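Local coordinates for protein restriction endonuclease (Mycobacterium sp., PDB 4F0Q) that probably recognises methylated cytosine in DNA and cuts the nearby duplex as a tetrameric, modification-dependent restriction endonuclease, at residues P71-V74 and R79-R82; R113-H118 and V190-P195; A153-L158 and D225-A230; K272-A277 and Q394-I399; G383-V386 and S390-R393. All coordinates share one frame; numbering follows the deposited sequence.

Contact 1. Residues P71-V74 and R79-R82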
# COMPACT_ATOMS: atom_id res chain seq x y z
N PRO A 71 2.02 -30.62 -30.79
CA PRO A 71 1.61 -31.64 -31.77
C PRO A 71 0.93 -31.00 -32.98
O PRO A 71 0.56 -29.82 -32.92
CB PRO A 71 0.59 -32.48 -30.99
CG PRO A 71 0.91 -32.24 -29.56
CD PRO A 71 1.36 -30.82 -29.49
N ALA A 72 0.78 -31.76 -34.06
CA ALA A 72 0.11 -31.27 -35.26
C ALA A 72 -1.33 -30.88 -34.95
O ALA A 72 -2.01 -31.54 -34.16
CB ALA A 72 0.16 -32.31 -36.36
N GLU A 73 -1.80 -29.81 -35.59
CA GLU A 73 -3.13 -29.27 -35.32
C GLU A 73 -4.25 -30.25 -35.65
O GLU A 73 -4.21 -30.93 -36.67
CB GLU A 73 -3.33 -27.96 -36.08
CG GLU A 73 -4.52 -27.15 -35.62
CD GLU A 73 -4.60 -25.78 -36.26
OE1 GLU A 73 -3.86 -25.54 -37.24
OE2 GLU A 73 -5.39 -24.94 -35.78
N VAL A 74 -5.24 -30.32 -34.76
CA VAL A 74 -6.37 -31.23 -34.93
C VAL A 74 -7.54 -30.56 -35.63
O VAL A 74 -8.01 -29.50 -35.20
CB VAL A 74 -6.85 -31.79 -33.58
CG1 VAL A 74 -8.09 -32.65 -33.77
CG2 VAL A 74 -5.74 -32.59 -32.91
N ARG A 79 -14.32 -26.87 -35.91
CA ARG A 79 -13.20 -26.13 -36.47
C ARG A 79 -11.88 -26.77 -36.07
O ARG A 79 -11.84 -27.67 -35.23
CB ARG A 79 -13.24 -24.67 -36.01
CG ARG A 79 -13.31 -24.48 -34.51
CD ARG A 79 -14.52 -23.66 -34.13
NE ARG A 79 -14.34 -22.94 -32.87
CZ ARG A 79 -14.86 -23.31 -31.70
NH1 ARG A 79 -15.61 -24.41 -31.63
NH2 ARG A 79 -14.63 -22.60 -30.61
N SER A 80 -10.80 -26.30 -36.68
CA SER A 80 -9.46 -26.79 -36.36
C SER A 80 -8.98 -26.18 -35.05
O SER A 80 -9.38 -25.06 -34.70
CB SER A 80 -8.49 -26.46 -37.49
OG SER A 80 -7.23 -27.05 -37.27
N ARG A 81 -8.13 -26.90 -34.33
CA ARG A 81 -7.67 -26.43 -33.02
C ARG A 81 -6.32 -27.02 -32.62
O ARG A 81 -5.99 -28.16 -32.97
CB ARG A 81 -8.71 -26.75 -31.95
CG ARG A 81 -8.85 -28.24 -31.66
CD ARG A 81 -9.78 -28.50 -30.49
NE ARG A 81 -9.87 -29.92 -30.17
CZ ARG A 81 -10.72 -30.77 -30.75
NH1 ARG A 81 -11.56 -30.33 -31.68
NH2 ARG A 81 -10.73 -32.05 -30.40
N ARG A 82 -5.54 -26.24 -31.88
CA ARG A 82 -4.30 -26.72 -31.29
C ARG A 82 -4.61 -27.38 -29.95
O ARG A 82 -5.14 -26.73 -29.04
CB ARG A 82 -3.31 -25.57 -31.11
CG ARG A 82 -1.88 -26.01 -30.83
CD ARG A 82 -1.19 -26.47 -32.10
NE ARG A 82 -1.12 -25.41 -33.10
CZ ARG A 82 -0.45 -25.50 -34.24
NH1 ARG A 82 0.23 -26.60 -34.53
NH2 ARG A 82 -0.44 -24.48 -35.10
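A small two-stranded antiparallel ribbon, strands 74-75 and 80-81, sets Val74 against Arg81 near the surface of the N-terminal region. The two residues make one hydrogen-bonded pair: Arg81 N gives to Val74 O at 2.7 Å, and Val74 N returns the bond to Arg81 O at 2.9 Å. Val74 O also takes a weak bond from Ser80 OG at 3.3 Å. Glu73 leans across the partner strand: with CG anti to the backbone N (chi1 -166°) and the chain stretched out beyond it, Glu73 CG passes 3.2 Å from Arg81 O and the carboxylate comes to rest beside Ser80. Glu73 OE2 is 3.2 Å from Ser80 OG, but the angle is too poor for a hydrogen bond. Arg82 runs at about a right angle to Glu73 and is folded by bends at chi2 and chi3. One face of its guanidinium is turned to Glu73 CB, while Pro71 O lies at the edge, 3.6 Å from Arg82 NH1. The carboxylate and guanidinium planes are only 11° apart, yet Glu73 OE1 stands well out of the guanidinium plane, 4.2 Å from Arg82 NH2, which also has a long, weak ion pair with Glu137. Arg81 carries Val74 CG1 over one guanidinium face; its NE gives to Arg227 O and NH1 to Leu232 O, while NH2 makes weak bonds to Asp226 O and Asn229 O. The ribbon is thus tied mainly by backbone bonds, and the Glu73-Arg82 attraction is probably a diffuse electrostatic one, with no N-H aimed at the carboxylate.

Contact 2. Residues R113-H118 and V190-P195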
# COMPACT_ATOMS: atom_id res chain seq x y z
N ARG A 113 7.23 -17.27 -14.80
CA ARG A 113 7.80 -16.36 -15.79
C ARG A 113 8.60 -17.17 -16.80
O ARG A 113 9.62 -17.77 -16.45
CB ARG A 113 8.70 -15.33 -15.11
CG ARG A 113 9.39 -14.37 -16.07
CD ARG A 113 8.40 -13.44 -16.75
NE ARG A 113 7.62 -12.68 -15.78
CZ ARG A 113 8.02 -11.55 -15.21
NH1 ARG A 113 9.20 -11.04 -15.50
NH2 ARG A 113 7.23 -10.94 -14.34
N TYR A 114 8.14 -17.18 -18.05
CA TYR A 114 8.78 -18.01 -19.07
C TYR A 114 9.25 -17.20 -20.28
O TYR A 114 8.50 -16.41 -20.83
CB TYR A 114 7.83 -19.13 -19.52
CG TYR A 114 8.44 -20.05 -20.55
CD1 TYR A 114 9.37 -21.01 -20.18
CD2 TYR A 114 8.07 -19.97 -21.89
CE1 TYR A 114 9.93 -21.86 -21.12
CE2 TYR A 114 8.63 -20.81 -22.83
CZ TYR A 114 9.55 -21.75 -22.44
OH TYR A 114 10.11 -22.60 -23.38
N PHE A 115 10.50 -17.42 -20.68
CA PHE A 115 11.07 -16.71 -21.81
C PHE A 115 11.05 -17.55 -23.09
O PHE A 115 11.20 -18.77 -23.04
CB PHE A 115 12.50 -16.26 -21.50
CG PHE A 115 12.58 -15.26 -20.38
CD1 PHE A 115 12.68 -15.67 -19.06
CD2 PHE A 115 12.56 -13.90 -20.66
CE1 PHE A 115 12.76 -14.75 -18.04
CE2 PHE A 115 12.64 -12.97 -19.64
CZ PHE A 115 12.73 -13.40 -18.32
N GLY A 116 10.86 -16.88 -24.22
CA GLY A 116 10.72 -17.56 -25.50
C GLY A 116 11.98 -18.23 -26.03
O GLY A 116 12.96 -18.40 -25.30
N ASP A 117 11.94 -18.61 -27.30
CA ASP A 117 13.04 -19.36 -27.90
C ASP A 117 13.83 -18.54 -28.93
O ASP A 117 14.55 -19.10 -29.75
CB ASP A 117 12.53 -20.64 -28.56
CG ASP A 117 11.71 -20.37 -29.81
OD1 ASP A 117 11.01 -19.35 -29.86
OD2 ASP A 117 11.79 -21.19 -30.75
N HIS A 118 13.68 -17.22 -28.87
CA HIS A 118 14.45 -16.34 -29.75
C HIS A 118 15.93 -16.42 -29.38
O HIS A 118 16.28 -16.41 -28.20
CB HIS A 118 13.95 -14.90 -29.64
CG HIS A 118 14.42 -14.01 -30.75
ND1 HIS A 118 13.60 -13.61 -31.78
CD2 HIS A 118 15.62 -13.44 -30.98
CE1 HIS A 118 14.27 -12.83 -32.60
NE2 HIS A 118 15.51 -12.71 -32.14
N VAL A 190 10.90 -8.09 -24.67
CA VAL A 190 12.03 -7.94 -23.77
C VAL A 190 13.34 -7.99 -24.57
O VAL A 190 13.37 -8.53 -25.67
CB VAL A 190 12.03 -9.03 -22.67
CG1 VAL A 190 12.47 -10.37 -23.24
CG2 VAL A 190 12.92 -8.62 -21.50
N VAL A 191 14.39 -7.40 -24.03
CA VAL A 191 15.71 -7.49 -24.64
C VAL A 191 16.67 -8.19 -23.69
O VAL A 191 16.83 -7.77 -22.54
CB VAL A 191 16.27 -6.12 -25.04
CG1 VAL A 191 17.69 -6.25 -25.57
CG2 VAL A 191 15.37 -5.47 -26.09
N GLN A 192 17.31 -9.25 -24.17
CA GLN A 192 18.21 -10.04 -23.34
C GLN A 192 19.65 -9.94 -23.84
O GLN A 192 19.90 -9.50 -24.96
CB GLN A 192 17.77 -11.50 -23.32
CG GLN A 192 16.32 -11.71 -22.95
CD GLN A 192 15.93 -13.17 -22.90
OE1 GLN A 192 14.75 -13.51 -23.01
NE2 GLN A 192 16.92 -14.04 -22.74
N ARG A 193 20.58 -10.36 -22.99
CA ARG A 193 22.00 -10.36 -23.34
C ARG A 193 22.64 -11.68 -22.94
O ARG A 193 22.46 -12.15 -21.82
CB ARG A 193 22.71 -9.19 -22.66
CG ARG A 193 24.19 -9.08 -23.01
CD ARG A 193 24.86 -7.95 -22.25
NE ARG A 193 26.28 -7.83 -22.60
CZ ARG A 193 27.26 -8.51 -22.02
NH1 ARG A 193 26.98 -9.36 -21.04
NH2 ARG A 193 28.51 -8.34 -22.41
N ASP A 194 23.39 -12.27 -23.86
CA ASP A 194 24.14 -13.49 -23.57
C ASP A 194 25.45 -13.10 -22.89
O ASP A 194 26.31 -12.48 -23.52
CB ASP A 194 24.42 -14.27 -24.86
CG ASP A 194 24.88 -15.69 -24.60
OD1 ASP A 194 25.45 -15.97 -23.52
OD2 ASP A 194 24.67 -16.55 -25.48
N PRO A 195 25.61 -13.46 -21.61
CA PRO A 195 26.78 -13.07 -20.83
C PRO A 195 28.08 -13.70 -21.32
O PRO A 195 29.16 -13.20 -21.01
CB PRO A 195 26.45 -13.58 -19.42
CG PRO A 195 25.50 -14.70 -19.65
CD PRO A 195 24.68 -14.29 -20.83
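Phe115 loses the most surface here, and it meets Gln192 and Val190 across a gap that neither backbone closes: the nearest CA atoms, those of Phe115 and Val190, are 9.0 Å apart. Strands 111-115 and 175-193 both pair with strand 200-210, so the contact spans that middle strand, with the side chain of Phe115 touching Asn203 and Ser205 on it. Phe115 has CG beside the backbone N and anti to the carbonyl carbon (chi1 -65°), which swings its ring out toward strand 175-193. Gln192 reaches back with an extended chain, and its OE1 comes to 3.2 Å from Phe115 CD2. Gln192 OE1 is also 3.8 Å from Phe115 CG, so it sits obliquely beside the ring on the CD2 side. The amide and ring planes are 80° apart. Val190 adds an apolar touch near the plane of the ring, its CG1 lying 4.4 Å from Phe115 CD2. Trp101 meets the Phe115 ring at about a right angle, and the side chains of Val190 and Gln192 also touch it. The sheet belongs to the N-terminal region of the PUA clan, which probably reads the modified base. Gln192 OE1 gets its hydrogen bond from Asn203 ND2 on the middle strand. The buried amide oxygen is therefore satisfied within the sheet; toward the ring it lies well off the C-H direction of CD2, so that approach probably adds little beyond packing.

Contact 3. Residues A153-L158 and D225-A230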
# COMPACT_ATOMS: atom_id res chain seq x y z
N ALA A 153 -8.28 -22.30 -27.20
CA ALA A 153 -6.99 -22.01 -26.59
C ALA A 153 -6.29 -23.26 -26.05
O ALA A 153 -6.84 -23.95 -25.19
CB ALA A 153 -7.14 -20.97 -25.49
N PRO A 154 -5.08 -23.54 -26.56
CA PRO A 154 -4.29 -24.70 -26.12
C PRO A 154 -3.67 -24.49 -24.74
O PRO A 154 -2.92 -23.54 -24.55
CB PRO A 154 -3.20 -24.79 -27.19
CG PRO A 154 -3.05 -23.40 -27.70
CD PRO A 154 -4.42 -22.79 -27.63
N PRO A 155 -3.99 -25.38 -23.79
CA PRO A 155 -3.43 -25.33 -22.44
C PRO A 155 -1.91 -25.45 -22.45
O PRO A 155 -1.36 -26.22 -23.23
CB PRO A 155 -4.04 -26.56 -21.76
CG PRO A 155 -5.29 -26.83 -22.53
CD PRO A 155 -4.98 -26.46 -23.94
N LEU A 156 -1.25 -24.68 -21.59
CA LEU A 156 0.20 -24.75 -21.48
C LEU A 156 0.63 -25.68 -20.34
O LEU A 156 0.73 -25.26 -19.19
CB LEU A 156 0.81 -23.36 -21.29
CG LEU A 156 1.27 -22.63 -22.56
CD1 LEU A 156 0.10 -22.33 -23.48
CD2 LEU A 156 2.02 -21.35 -22.20
N PHE A 157 0.88 -26.94 -20.69
CA PHE A 157 1.35 -27.93 -19.72
C PHE A 157 2.84 -27.74 -19.45
O PHE A 157 3.67 -27.98 -20.32
CB PHE A 157 1.08 -29.34 -20.23
CG PHE A 157 -0.32 -29.82 -19.97
CD1 PHE A 157 -1.41 -29.13 -20.48
CD2 PHE A 157 -0.55 -30.96 -19.22
CE1 PHE A 157 -2.70 -29.57 -20.24
CE2 PHE A 157 -1.83 -31.41 -18.98
CZ PHE A 157 -2.91 -30.71 -19.49
N LEU A 158 3.16 -27.31 -18.24
CA LEU A 158 4.53 -27.00 -17.88
C LEU A 158 5.28 -28.22 -17.36
O LEU A 158 4.75 -29.01 -16.59
CB LEU A 158 4.58 -25.88 -16.84
CG LEU A 158 3.87 -24.59 -17.25
CD1 LEU A 158 3.93 -23.55 -16.14
CD2 LEU A 158 4.45 -24.04 -18.54
N ASP A 225 -6.67 -35.98 -24.28
CA ASP A 225 -7.21 -37.00 -25.18
C ASP A 225 -8.40 -36.44 -25.95
O ASP A 225 -8.51 -36.62 -27.16
CB ASP A 225 -7.65 -38.24 -24.40
CG ASP A 225 -6.49 -38.94 -23.71
OD1 ASP A 225 -5.33 -38.58 -23.98
OD2 ASP A 225 -6.75 -39.87 -22.91
N ASP A 226 -9.29 -35.76 -25.23
CA ASP A 226 -10.45 -35.14 -25.84
C ASP A 226 -10.05 -34.00 -26.77
O ASP A 226 -10.58 -33.87 -27.87
CB ASP A 226 -11.42 -34.63 -24.78
CG ASP A 226 -11.98 -35.75 -23.92
OD1 ASP A 226 -11.99 -36.91 -24.39
OD2 ASP A 226 -12.42 -35.47 -22.79
N ARG A 227 -9.11 -33.17 -26.32
CA ARG A 227 -8.62 -32.08 -27.16
C ARG A 227 -7.88 -32.58 -28.40
O ARG A 227 -7.90 -31.93 -29.45
CB ARG A 227 -7.73 -31.12 -26.36
CG ARG A 227 -8.50 -30.23 -25.40
CD ARG A 227 -7.65 -29.05 -24.94
NE ARG A 227 -7.19 -28.24 -26.06
CZ ARG A 227 -7.88 -27.24 -26.60
NH1 ARG A 227 -9.08 -26.93 -26.13
NH2 ARG A 227 -7.37 -26.56 -27.62
N ARG A 228 -7.25 -33.75 -28.29
CA ARG A 228 -6.57 -34.36 -29.43
C ARG A 228 -7.54 -35.20 -30.25
O ARG A 228 -7.19 -35.68 -31.33
CB ARG A 228 -5.40 -35.23 -28.96
CG ARG A 228 -4.24 -34.47 -28.34
CD ARG A 228 -3.12 -35.41 -27.95
NE ARG A 228 -2.45 -35.99 -29.12
CZ ARG A 228 -1.64 -37.03 -29.07
NH1 ARG A 228 -1.39 -37.63 -27.91
NH2 ARG A 228 -1.07 -37.49 -30.18
N ASN A 229 -8.75 -35.37 -29.74
CA ASN A 229 -9.76 -36.18 -30.42
C ASN A 229 -10.43 -35.40 -31.55
O ASN A 229 -11.11 -34.41 -31.31
CB ASN A 229 -10.81 -36.67 -29.42
CG ASN A 229 -11.54 -37.91 -29.89
OD1 ASN A 229 -11.69 -38.13 -31.09
ND2 ASN A 229 -11.99 -38.72 -28.95
N ALA A 230 -10.23 -35.87 -32.78
CA ALA A 230 -10.78 -35.19 -33.95
C ALA A 230 -12.29 -35.38 -34.07
O ALA A 230 -12.96 -34.63 -34.77
CB ALA A 230 -10.08 -35.69 -35.21
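Packing against a flat cation comes first: Arg227, on helix 222-227, and Pro155, just ahead of strand 156-166, approach from opposite directions, and Pro155 CD lies over one face of the guanidinium. Pro155 CD is 3.5 Å from Arg227 NE, and the aliphatic part joins in, with Arg227 CD 4.0 Å from Pro155 CG. A bend at chi3 (58°) turns the guanidinium at the end of an otherwise stretched chain, so that one face is turned to Pro155 CD and Ala153 O. Pro154 CA comes in obliquely, 3.9 Å from Arg227 NH2. The second kind of approach is polar but not a hydrogen bond. Ala153 O stands over the flat group, off toward its rim, 3.6 Å from Arg227 NH2 and 3.7 Å from Arg227 CZ. A carbonyl oxygen above a guanidinium meets no N-H head on, and any attraction here would probably be that of a partial charge for the cation. The place is where segment 153-158 enters strand 156-166 of the large mixed sheet of the N-terminal PUA-clan region, between strands 85-89 and 175-193, with helix 222-227 alongside. Helix 130-142 covers Ala153 and Pro154 from its own side. The hydrogen bonds of Arg227 go outside the two segments, to backbone carbonyls. Arg227 NE gives to Ala83 O, NH1 to Leu151 O, and NH2 to both Arg82 O and Leu152 O, which probably stabilises the buried charge and holds the guanidinium against rotation.

Contact 4. Residues K272-A277 and Q394-I399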
# COMPACT_ATOMS: atom_id res chain seq x y z
N LYS A 272 19.91 -19.54 4.39
CA LYS A 272 20.45 -20.17 3.18
C LYS A 272 19.56 -19.91 1.97
O LYS A 272 20.05 -19.78 0.85
CB LYS A 272 20.63 -21.67 3.40
CG LYS A 272 21.34 -22.38 2.25
CD LYS A 272 21.75 -23.79 2.62
CE LYS A 272 20.54 -24.69 2.83
NZ LYS A 272 20.93 -26.10 3.09
N GLU A 273 18.25 -19.84 2.20
CA GLU A 273 17.30 -19.59 1.12
C GLU A 273 17.39 -18.16 0.61
O GLU A 273 17.29 -17.92 -0.60
CB GLU A 273 15.88 -19.90 1.58
CG GLU A 273 15.61 -21.39 1.78
CD GLU A 273 14.27 -21.65 2.44
OE1 GLU A 273 14.10 -21.28 3.62
OE2 GLU A 273 13.38 -22.22 1.77
N GLN A 274 17.58 -17.21 1.52
CA GLN A 274 17.66 -15.80 1.15
C GLN A 274 18.98 -15.50 0.44
O GLN A 274 19.08 -14.54 -0.32
CB GLN A 274 17.52 -14.92 2.39
CG GLN A 274 16.25 -15.17 3.18
CD GLN A 274 16.17 -14.31 4.43
OE1 GLN A 274 16.29 -13.09 4.36
NE2 GLN A 274 15.98 -14.95 5.58
N GLN A 275 19.99 -16.32 0.70
CA GLN A 275 21.28 -16.19 0.06
C GLN A 275 21.31 -17.02 -1.22
O GLN A 275 20.58 -18.00 -1.34
CB GLN A 275 22.39 -16.65 1.01
CG GLN A 275 22.58 -15.76 2.22
CD GLN A 275 23.05 -14.37 1.86
OE1 GLN A 275 24.19 -14.18 1.43
NE2 GLN A 275 22.17 -13.38 2.02
N PRO A 276 22.15 -16.62 -2.19
CA PRO A 276 22.28 -17.39 -3.44
C PRO A 276 23.00 -18.71 -3.21
O PRO A 276 23.42 -18.99 -2.09
CB PRO A 276 23.12 -16.47 -4.33
CG PRO A 276 23.90 -15.63 -3.37
CD PRO A 276 22.99 -15.41 -2.20
N ALA A 277 23.15 -19.50 -4.27
CA ALA A 277 23.85 -20.78 -4.17
C ALA A 277 25.31 -20.59 -3.78
O ALA A 277 25.83 -19.47 -3.84
CB ALA A 277 23.73 -21.55 -5.48
N GLN A 394 13.13 -14.47 13.54
CA GLN A 394 12.23 -13.73 14.42
C GLN A 394 11.70 -12.47 13.74
O GLN A 394 10.55 -12.10 13.94
CB GLN A 394 12.94 -13.38 15.73
CG GLN A 394 12.02 -12.80 16.79
CD GLN A 394 10.88 -13.74 17.15
OE1 GLN A 394 11.04 -14.96 17.13
NE2 GLN A 394 9.73 -13.18 17.49
N ALA A 395 12.55 -11.83 12.94
CA ALA A 395 12.14 -10.65 12.19
C ALA A 395 11.00 -10.98 11.24
O ALA A 395 9.97 -10.32 11.23
CB ALA A 395 13.33 -10.07 11.43
N GLN A 396 11.20 -12.02 10.44
CA GLN A 396 10.20 -12.47 9.48
C GLN A 396 8.92 -12.90 10.19
O GLN A 396 7.82 -12.62 9.71
CB GLN A 396 10.75 -13.63 8.65
CG GLN A 396 12.08 -13.33 7.97
CD GLN A 396 12.61 -14.50 7.17
OE1 GLN A 396 12.08 -14.85 6.12
NE2 GLN A 396 13.67 -15.12 7.68
N VAL A 397 9.07 -13.58 11.32
CA VAL A 397 7.92 -14.01 12.12
C VAL A 397 7.10 -12.81 12.59
O VAL A 397 5.87 -12.81 12.49
CB VAL A 397 8.36 -14.86 13.33
CG1 VAL A 397 7.25 -14.95 14.37
CG2 VAL A 397 8.79 -16.25 12.88
N GLU A 398 7.78 -11.79 13.10
CA GLU A 398 7.11 -10.58 13.57
C GLU A 398 6.50 -9.78 12.42
O GLU A 398 5.52 -9.06 12.61
CB GLU A 398 8.06 -9.72 14.40
CG GLU A 398 8.52 -10.39 15.68
CD GLU A 398 9.57 -9.59 16.43
OE1 GLU A 398 10.19 -10.14 17.36
OE2 GLU A 398 9.76 -8.41 16.08
N ILE A 399 7.09 -9.90 11.23
CA ILE A 399 6.54 -9.25 10.05
C ILE A 399 5.24 -9.93 9.60
O ILE A 399 4.25 -9.27 9.31
CB ILE A 399 7.54 -9.26 8.88
CG1 ILE A 399 8.70 -8.30 9.16
CG2 ILE A 399 6.86 -8.86 7.57
CD1 ILE A 399 9.78 -8.31 8.11
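Gln274 and Gln396 reach toward each other from opposite directions, each on its own helix, and meet through their amide nitrogens. Both have CG beside the backbone N and anti to the carbonyl carbon (chi1 -56° in Gln274), and both chains run extended, bridging backbones whose nearest CA atoms, those of these same glutamines, lie 11.7 Å apart. At the meeting point Gln274 NE2 is 3.1 Å from Gln396 NE2. Two donors cannot bond to each other, and the amide planes are turned 61° apart, which keeps the groups from lying flat together. The close approach is probably explained by a shared acceptor: both NE2 atoms give a hydrogen bond to Gln269 O, just ahead of helix 271-274. Gln274 OE1 accepts from Phe391 N, so the Gln274 amide is used at both ends. Further round helix 393-401, Gln394 NE2 gives to Glu398 OE1 at 3.1 Å; the oxygen lies in the Gln394 amide plane and uses its anti lone pair. Glu398 also forms salt bridges to Arg372 and Arg376 of the third subunit, a link within the tetramer. The arrangement is a polar tie between short helix 271-274 and helix 393-401, the latter part of the PD-(D/E)XK nuclease fold.

Contact 5. Residues G383-V386 and S390-R393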
# COMPACT_ATOMS: atom_id res chain seq x y z
N GLY A 383 7.16 -0.13 3.01
CA GLY A 383 8.59 -0.08 3.26
C GLY A 383 9.36 -1.04 2.37
O GLY A 383 8.77 -1.90 1.71
N VAL A 384 10.68 -0.90 2.36
CA VAL A 384 11.54 -1.83 1.65
C VAL A 384 12.93 -1.88 2.30
O VAL A 384 13.55 -0.85 2.53
CB VAL A 384 11.64 -1.50 0.14
CG1 VAL A 384 12.00 -0.04 -0.08
CG2 VAL A 384 12.65 -2.42 -0.55
N TYR A 385 13.39 -3.09 2.61
CA TYR A 385 14.67 -3.26 3.29
C TYR A 385 15.65 -4.04 2.42
O TYR A 385 15.45 -5.23 2.16
CB TYR A 385 14.47 -3.96 4.64
CG TYR A 385 15.50 -3.63 5.69
CD1 TYR A 385 16.86 -3.67 5.40
CD2 TYR A 385 15.12 -3.25 6.97
CE1 TYR A 385 17.81 -3.37 6.36
CE2 TYR A 385 16.06 -2.94 7.94
CZ TYR A 385 17.40 -3.00 7.63
OH TYR A 385 18.34 -2.70 8.59
N VAL A 386 16.69 -3.36 1.97
CA VAL A 386 17.71 -3.97 1.12
C VAL A 386 18.99 -4.24 1.91
O VAL A 386 19.57 -3.33 2.52
CB VAL A 386 18.04 -3.07 -0.09
CG1 VAL A 386 19.08 -3.74 -0.98
CG2 VAL A 386 16.78 -2.76 -0.88
N SER A 390 20.96 -11.58 5.33
CA SER A 390 19.62 -12.14 5.43
C SER A 390 18.84 -11.51 6.58
O SER A 390 19.41 -10.77 7.38
CB SER A 390 19.68 -13.66 5.63
OG SER A 390 20.35 -14.29 4.55
N PHE A 391 17.55 -11.80 6.65
CA PHE A 391 16.73 -11.36 7.76
C PHE A 391 16.52 -12.52 8.72
O PHE A 391 16.26 -13.65 8.30
CB PHE A 391 15.38 -10.83 7.27
CG PHE A 391 15.49 -9.66 6.33
CD1 PHE A 391 15.63 -8.37 6.82
CD2 PHE A 391 15.46 -9.86 4.96
CE1 PHE A 391 15.74 -7.30 5.95
CE2 PHE A 391 15.56 -8.78 4.09
CZ PHE A 391 15.70 -7.50 4.59
N SER A 392 16.65 -12.25 10.02
CA SER A 392 16.51 -13.28 11.04
C SER A 392 15.12 -13.90 11.02
O SER A 392 14.17 -13.30 10.52
CB SER A 392 16.82 -12.71 12.43
OG SER A 392 15.90 -11.68 12.76
N ARG A 393 15.01 -15.10 11.58
CA ARG A 393 13.74 -15.81 11.61
C ARG A 393 12.70 -15.04 12.41
O ARG A 393 11.53 -14.95 12.02
CB ARG A 393 13.91 -17.21 12.18
CG ARG A 393 12.67 -18.08 12.04
CD ARG A 393 12.91 -19.50 12.50
NE ARG A 393 11.86 -20.39 12.02
CZ ARG A 393 10.70 -20.59 12.65
NH1 ARG A 393 10.44 -19.95 13.78
NH2 ARG A 393 9.80 -21.42 12.14
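Tyr385 and Phe391 meet as an offset edge-to-face pair in the nuclease core, with the edge of Phe391 toward the face of Tyr385. The ring planes stand 83° apart and the centroids 5.5 Å. Different first torsions bring this about. Tyr385 has CG anti to the backbone N (chi1 -152°), well short of a straight anti arrangement, while Phe391 has CG beside its backbone N and anti to the carbonyl carbon (chi1 -60°), which throws the ring across toward strand 381-387. Contact falls at the root of the tyrosine ring: Phe391 CE1 lies 3.7 Å from Tyr385 CG and 3.8 Å from Tyr385 CB. Next along the rim, Phe391 CZ is 3.3 Å from Tyr385 O, which sits at the edge of the phenylalanine ring, in its plane. The edge therefore addresses a ring face and a backbone oxygen together. Val365 touches both side chains, Val370 lies against Tyr385 and Leu408 against Phe391. Beyond the pair, Ser392 is the N-cap of helix 393-401. The side chain of Tyr385 is about 6 Å from the bound magnesium ion, and it rests on Gln355, one of the residues at the metal site on neighbouring strand 347-357. Edge hydrogens of Phe391, slightly positive, probably favour both the tyrosine pi face and the carbonyl oxygen, so the short connection between the two strands is bridged by weak electrostatics and apolar packing.

How the contacts relate
From the N terminus, contact 1 comes first and closes a loop of four residues, forming a ribbon about 28 Å from the centre of the chain. Contacts 2 and 3 follow it and cross, since 153-158 lies between the segments of contact 2 and 225-230 beyond them; both reach the large mixed sheet of the N-terminal region, and contact 3 touches contact 1. Contact 4 closes a far longer loop, from helix 271-274 to helix 393-401, and contact 5 falls wholly inside that loop. Contacts 4 and 5 touch, strand 390-391 passing directly into helix 393-401. The centres of contacts 1 and 5 are about 49 Å apart, on opposite sides of the chain's centre.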